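Local coordinates for aspartate--tRNA(Asp/Asn) ligase (Thermus thermophilus, PDB 1N9W), which attaches L-aspartate, activated by ATP, to both tRNA(Asp) and tRNA(Asn) with similar efficiencies, acting as a non-discriminating class II aminoacyl-tRNA synthetase, at residues 55-66 / 77-88. Sequence-based numbering, arbitrary orientation.
Sequences PESALRVRGLVV and VQAKEVEVLSPA
R60 and R62 interleave with E81 and E83 on one face of the OB-fold sheet of the anticodon-binding domain, where strand 58-67 pairs antiparallel with strand 75-79 as a hairpin and, past the corner at K80, with strand 81-84. Backbone pairing runs from A58–S86 to V65–V77, broken by two classic bulges at which one carbonyl serves two donors. R62 O takes K80 N (2.7 Å) and E81 N, both in its carbonyl plane; A58 O takes L85 N and S86 N from one face of its plane. Arginine and glutamate suit the charged face because long chains can meet across neighbouring strands. R62 bends at chi3 (65°), bringing its guanidinium side-on to E81: NE reaches the anti lone pair of OE1 at 2.8 Å, while NH2 meets the same oxygen from above the carboxylate plane. R60, extended from CG to NE, turns NH1 to a salt bridge with E83 OE2 (3.0 Å), while NE pairs with E17 on strand 15-28. An alanine in place of R62 would remove both donors to OE1 and would probably leave E81 with only the long salt bridge to R60 among these strands. Beta-branched valines, which suit strands, line the opposite face, V61 CG1 meeting V77 CG1 and A79 CB, and V61 also packing on V45. Q78 NE2 bonds E76, a tRNA-contacting residue, and rests against V66. Beside the A58–S86 pair, S57 OG hydrogen-bonds L54 O and accepts A88 N at 2.7 Å, with an N-H...O angle of 161°.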
ATOM      1  N   PRO B  55      29.558  12.172 -14.913  1.00 19.74           N
ATOM      2  CA  PRO B  55      28.416  12.498 -14.058  1.00 19.25           C
ATOM      3  C   PRO B  55      27.509  11.264 -13.979  1.00 20.34           C
ATOM      4  O   PRO B  55      27.461  10.456 -14.916  1.00 19.81           O
ATOM      5  CB  PRO B  55      27.749  13.659 -14.793  1.00 18.53           C
ATOM      6  CG  PRO B  55      28.903  14.335 -15.465  1.00 21.21           C
ATOM      7  CD  PRO B  55      29.739  13.186 -15.969  1.00 18.13           C
ATOM      8  N   GLU B  56      26.800  11.144 -12.861  1.00 19.09           N
ATOM      9  CA  GLU B  56      25.891  10.040 -12.576  1.00 20.00           C
ATOM     10  C   GLU B  56      26.607   8.749 -12.181  1.00 18.74           C
ATOM     11  O   GLU B  56      26.010   7.674 -12.173  1.00 22.41           O
ATOM     12  CB  GLU B  56      24.919   9.786 -13.746  1.00 19.70           C
ATOM     13  CG  GLU B  56      23.786  10.819 -13.856  1.00 19.93           C
ATOM     14  CD  GLU B  56      23.119  11.140 -12.514  1.00 22.52           C
ATOM     15  OE1 GLU B  56      22.786  10.203 -11.752  1.00 22.18           O
ATOM     16  OE2 GLU B  56      22.926  12.341 -12.218  1.00 20.08           O
ATOM     17  N   SER B  57      27.896   8.841 -11.869  1.00 18.56           N
ATOM     18  CA  SER B  57      28.626   7.658 -11.417  1.00 18.85           C
ATOM     19  C   SER B  57      28.250   7.512  -9.946  1.00 18.55           C
ATOM     20  O   SER B  57      28.008   8.515  -9.260  1.00 18.82           O
ATOM     21  CB  SER B  57      30.143   7.857 -11.540  1.00 18.77           C
ATOM     22  OG  SER B  57      30.598   7.633 -12.862  1.00 19.73           O
ATOM     23  N   ALA B  58      28.173   6.277  -9.462  1.00 18.51           N
ATOM     24  CA  ALA B  58      27.850   6.041  -8.058  1.00 17.30           C
ATOM     25  C   ALA B  58      29.165   6.156  -7.300  1.00 18.35           C
ATOM     26  O   ALA B  58      30.169   5.560  -7.693  1.00 16.19           O
ATOM     27  CB  ALA B  58      27.244   4.657  -7.878  1.00 15.83           C
ATOM     28  N   LEU B  59      29.157   6.920  -6.213  1.00 18.51           N
ATOM     29  CA  LEU B  59      30.371   7.138  -5.435  1.00 19.74           C
ATOM     30  C   LEU B  59      30.255   6.954  -3.932  1.00 20.60           C
ATOM     31  O   LEU B  59      29.171   6.972  -3.343  1.00 19.59           O
ATOM     32  CB  LEU B  59      30.862   8.570  -5.641  1.00 20.50           C
ATOM     33  CG  LEU B  59      31.009   9.214  -7.006  1.00 23.63           C
ATOM     34  CD1 LEU B  59      31.391  10.662  -6.777  1.00 22.95           C
ATOM     35  CD2 LEU B  59      32.050   8.497  -7.837  1.00 23.50           C
ATOM     36  N   ARG B  60      31.417   6.811  -3.320  1.00 19.25           N
ATOM     37  CA  ARG B  60      31.521   6.734  -1.883  1.00 19.74           C
ATOM     38  C   ARG B  60      32.564   7.808  -1.584  1.00 19.99           C
ATOM     39  O   ARG B  60      33.600   7.864  -2.252  1.00 18.28           O
ATOM     40  CB  ARG B  60      32.027   5.363  -1.441  1.00 23.13           C
ATOM     41  CG  ARG B  60      32.402   5.306   0.019  1.00 25.84           C
ATOM     42  CD  ARG B  60      32.654   3.884   0.469  1.00 29.47           C
ATOM     43  NE  ARG B  60      33.499   3.880   1.642  1.00 33.79           N
ATOM     44  CZ  ARG B  60      34.809   4.106   1.621  1.00 36.70           C
ATOM     45  NH1 ARG B  60      35.435   4.340   0.476  1.00 36.09           N
ATOM     46  NH2 ARG B  60      35.496   4.133   2.760  1.00 38.93           N
ATOM     47  N   VAL B  61      32.267   8.683  -0.629  1.00 19.25           N
ATOM     48  CA  VAL B  61      33.193   9.743  -0.251  1.00 20.32           C
ATOM     49  C   VAL B  61      33.435   9.789   1.252  1.00 21.76           C
ATOM     50  O   VAL B  61      32.495   9.778   2.056  1.00 21.29           O
ATOM     51  CB  VAL B  61      32.697  11.154  -0.669  1.00 20.12           C
ATOM     52  CG1 VAL B  61      33.635  12.223  -0.075  1.00 18.70           C
ATOM     53  CG2 VAL B  61      32.641  11.287  -2.199  1.00 18.06           C
ATOM     54  N   ARG B  62      34.708   9.840   1.622  1.00 23.92           N
ATOM     55  CA  ARG B  62      35.103   9.932   3.029  1.00 25.88           C
ATOM     56  C   ARG B  62      35.799  11.279   3.192  1.00 24.29           C
ATOM     57  O   ARG B  62      36.739  11.590   2.462  1.00 23.70           O
ATOM     58  CB  ARG B  62      36.060   8.790   3.387  1.00 28.72           C
ATOM     59  CG  ARG B  62      36.683   8.914   4.775  1.00 37.42           C
ATOM     60  CD  ARG B  62      37.492   7.669   5.144  1.00 43.16           C
ATOM     61  NE  ARG B  62      38.669   7.458   4.282  1.00 47.39           N
ATOM     62  CZ  ARG B  62      39.868   7.998   4.494  1.00 47.37           C
ATOM     63  NH1 ARG B  62      40.071   8.790   5.541  1.00 50.26           N
ATOM     64  NH2 ARG B  62      40.863   7.733   3.664  1.00 47.03           N
ATOM     65  N   GLY B  63      35.337  12.081   4.143  1.00 23.71           N
ATOM     66  CA  GLY B  63      35.952  13.379   4.336  1.00 23.68           C
ATOM     67  C   GLY B  63      35.472  14.217   5.501  1.00 23.33           C
ATOM     68  O   GLY B  63      34.569  13.823   6.242  1.00 21.22           O
ATOM     69  N   LEU B  64      36.089  15.390   5.641  1.00 23.40           N
ATOM     70  CA  LEU B  64      35.798  16.335   6.721  1.00 24.55           C
ATOM     71  C   LEU B  64      34.699  17.344   6.392  1.00 24.41           C
ATOM     72  O   LEU B  64      34.753  18.018   5.360  1.00 23.81           O
ATOM     73  CB  LEU B  64      37.086  17.097   7.072  1.00 25.33           C
ATOM     74  CG  LEU B  64      37.024  18.149   8.177  1.00 27.70           C
ATOM     75  CD1 LEU B  64      36.938  17.437   9.521  1.00 26.79           C
ATOM     76  CD2 LEU B  64      38.264  19.050   8.120  1.00 28.72           C
ATOM     77  N   VAL B  65      33.707  17.443   7.272  1.00 24.68           N
ATOM     78  CA  VAL B  65      32.611  18.392   7.096  1.00 24.07           C
ATOM     79  C   VAL B  65      33.100  19.776   7.515  1.00 27.46           C
ATOM     80  O   VAL B  65      33.482  19.999   8.668  1.00 28.30           O
ATOM     81  CB  VAL B  65      31.372  17.997   7.949  1.00 22.43           C
ATOM     82  CG1 VAL B  65      30.208  18.977   7.706  1.00 20.96           C
ATOM     83  CG2 VAL B  65      30.937  16.567   7.594  1.00 23.71           C
ATOM     84  N   VAL B  66      33.090  20.701   6.561  1.00 28.88           N
ATOM     85  CA  VAL B  66      33.542  22.065   6.788  1.00 28.64           C
ATOM     86  C   VAL B  66      32.459  23.078   6.429  1.00 29.70           C
ATOM     87  O   VAL B  66      31.757  22.941   5.423  1.00 28.95           O
ATOM     88  CB  VAL B  66      34.815  22.347   5.961  1.00 31.21           C
ATOM     89  CG1 VAL B  66      35.245  23.797   6.123  1.00 32.09           C
ATOM     90  CG2 VAL B  66      35.929  21.408   6.411  1.00 29.84           C
ATOM     91  N   VAL B  77      32.225  19.072   2.062  1.00 24.11           N
ATOM     92  CA  VAL B  77      32.991  17.944   2.567  1.00 23.70           C
ATOM     93  C   VAL B  77      34.328  17.923   1.845  1.00 23.97           C
ATOM     94  O   VAL B  77      34.375  17.804   0.620  1.00 25.14           O
ATOM     95  CB  VAL B  77      32.292  16.583   2.337  1.00 23.39           C
ATOM     96  CG1 VAL B  77      33.237  15.456   2.751  1.00 24.12           C
ATOM     97  CG2 VAL B  77      31.006  16.490   3.140  1.00 23.16           C
ATOM     98  N   GLN B  78      35.413  18.058   2.595  1.00 24.26           N
ATOM     99  CA  GLN B  78      36.739  18.017   1.998  1.00 26.08           C
ATOM    100  C   GLN B  78      37.144  16.537   1.980  1.00 26.22           C
ATOM    101  O   GLN B  78      37.440  15.943   3.014  1.00 25.88           O
ATOM    102  CB  GLN B  78      37.702  18.905   2.817  1.00 26.11           C
ATOM    103  CG  GLN B  78      37.746  20.386   2.319  1.00 28.88           C
ATOM    104  CD  GLN B  78      38.048  21.430   3.408  1.00 31.34           C
ATOM    105  OE1 GLN B  78      39.005  21.297   4.168  1.00 31.18           O
ATOM    106  NE2 GLN B  78      37.230  22.481   3.469  1.00 27.20           N
ATOM    107  N   ALA B  79      37.125  15.944   0.787  1.00 25.84           N
ATOM    108  CA  ALA B  79      37.430  14.526   0.617  1.00 27.23           C
ATOM    109  C   ALA B  79      38.839  14.063   0.965  1.00 28.56           C
ATOM    110  O   ALA B  79      39.832  14.660   0.549  1.00 28.18           O
ATOM    111  CB  ALA B  79      37.095  14.102  -0.815  1.00 26.68           C
ATOM    112  N   LYS B  80      38.908  12.979   1.727  1.00 29.22           N
ATOM    113  CA  LYS B  80      40.176  12.384   2.101  1.00 31.67           C
ATOM    114  C   LYS B  80      40.298  11.183   1.158  1.00 31.58           C
ATOM    115  O   LYS B  80      41.396  10.698   0.853  1.00 31.51           O
ATOM    116  CB  LYS B  80      40.132  11.888   3.554  1.00 36.19           C
ATOM    117  CG  LYS B  80      39.467  12.853   4.530  1.00 40.93           C
ATOM    118  CD  LYS B  80      40.381  13.988   4.961  1.00 45.16           C
ATOM    119  CE  LYS B  80      41.436  13.503   5.943  1.00 45.90           C
ATOM    120  NZ  LYS B  80      42.294  14.628   6.401  1.00 46.75           N
ATOM    121  N   GLU B  81      39.151  10.712   0.683  1.00 29.37           N
ATOM    122  CA  GLU B  81      39.119   9.560  -0.210  1.00 30.17           C
ATOM    123  C   GLU B  81      37.862   9.567  -1.077  1.00 27.21           C
ATOM    124  O   GLU B  81      36.780   9.906  -0.611  1.00 25.85           O
ATOM    125  CB  GLU B  81      39.191   8.278   0.634  1.00 30.07           C
ATOM    126  CG  GLU B  81      38.848   6.982  -0.091  1.00 35.46           C
ATOM    127  CD  GLU B  81      39.078   5.744   0.788  1.00 37.35           C
ATOM    128  OE1 GLU B  81      38.911   5.841   2.025  1.00 35.47           O
ATOM    129  OE2 GLU B  81      39.400   4.676   0.233  1.00 38.93           O
ATOM    130  N   VAL B  82      38.024   9.214  -2.344  1.00 25.57           N
ATOM    131  CA  VAL B  82      36.896   9.151  -3.253  1.00 24.71           C
ATOM    132  C   VAL B  82      36.977   7.801  -3.968  1.00 24.85           C
ATOM    133  O   VAL B  82      37.979   7.490  -4.612  1.00 25.97           O
ATOM    134  CB  VAL B  82      36.919  10.331  -4.272  1.00 21.67           C
ATOM    135  CG1 VAL B  82      35.767  10.214  -5.247  1.00 18.24           C
ATOM    136  CG2 VAL B  82      36.817  11.656  -3.524  1.00 20.60           C
ATOM    137  N   GLU B  83      35.934   6.987  -3.802  1.00 25.33           N
ATOM    138  CA  GLU B  83      35.861   5.663  -4.426  1.00 25.09           C
ATOM    139  C   GLU B  83      34.676   5.647  -5.393  1.00 24.62           C
ATOM    140  O   GLU B  83      33.562   6.019  -5.024  1.00 23.67           O
ATOM    141  CB  GLU B  83      35.669   4.562  -3.362  1.00 24.10           C
ATOM    142  CG  GLU B  83      35.517   3.150  -3.965  1.00 25.24           C
ATOM    143  CD  GLU B  83      35.259   2.033  -2.940  1.00 25.65           C
ATOM    144  OE1 GLU B  83      35.202   0.853  -3.354  1.00 27.58           O
ATOM    145  OE2 GLU B  83      35.111   2.313  -1.736  1.00 28.26           O
ATOM    146  N   VAL B  84      34.928   5.232  -6.629  1.00 24.21           N
ATOM    147  CA  VAL B  84      33.875   5.153  -7.628  1.00 24.75           C
ATOM    148  C   VAL B  84      33.302   3.748  -7.525  1.00 24.32           C
ATOM    149  O   VAL B  84      33.983   2.779  -7.836  1.00 24.12           O
ATOM    150  CB  VAL B  84      34.436   5.385  -9.050  1.00 25.07           C
ATOM    151  CG1 VAL B  84      33.299   5.543 -10.057  1.00 23.17           C
ATOM    152  CG2 VAL B  84      35.318   6.620  -9.052  1.00 23.96           C
ATOM    153  N   LEU B  85      32.061   3.644  -7.057  1.00 22.43           N
ATOM    154  CA  LEU B  85      31.405   2.350  -6.890  1.00 21.82           C
ATOM    155  C   LEU B  85      30.883   1.803  -8.215  1.00 22.81           C
ATOM    156  O   LEU B  85      30.837   0.593  -8.426  1.00 23.29           O
ATOM    157  CB  LEU B  85      30.241   2.493  -5.902  1.00 21.39           C
ATOM    158  CG  LEU B  85      30.647   3.052  -4.536  1.00 22.78           C
ATOM    159  CD1 LEU B  85      29.413   3.363  -3.698  1.00 19.56           C
ATOM    160  CD2 LEU B  85      31.549   2.022  -3.833  1.00 21.39           C
ATOM    161  N   SER B  86      30.492   2.710  -9.103  1.00 21.88           N
ATOM    162  CA  SER B  86      29.960   2.321 -10.397  1.00 20.74           C
ATOM    163  C   SER B  86      30.052   3.500 -11.348  1.00 19.54           C
ATOM    164  O   SER B  86      29.215   4.398 -11.323  1.00 20.73           O
ATOM    165  CB  SER B  86      28.498   1.895 -10.252  1.00 20.14           C
ATOM    166  OG  SER B  86      27.947   1.518 -11.486  1.00 20.88           O
ATOM    167  N   PRO B  87      31.087   3.520 -12.199  1.00 19.89           N
ATOM    168  CA  PRO B  87      31.278   4.606 -13.165  1.00 19.18           C
ATOM    169  C   PRO B  87      30.256   4.608 -14.295  1.00 20.51           C
ATOM    170  O   PRO B  87      29.914   3.558 -14.848  1.00 21.41           O
ATOM    171  CB  PRO B  87      32.698   4.367 -13.680  1.00 19.13           C
ATOM    172  CG  PRO B  87      32.830   2.875 -13.615  1.00 20.15           C
ATOM    173  CD  PRO B  87      32.191   2.540 -12.277  1.00 20.85           C
ATOM    174  N   ALA B  88      29.760   5.789 -14.634  1.00 20.54           N
ATOM    175  CA  ALA B  88      28.810   5.896 -15.727  1.00 23.24           C
ATOM    176  C   ALA B  88      29.664   5.738 -16.990  1.00 24.91           C
ATOM    177  O   ALA B  88      30.830   6.110 -16.993  1.00 22.43           O
ATOM    178  CB  ALA B  88      28.124   7.244 -15.697  1.00 24.38           C
TER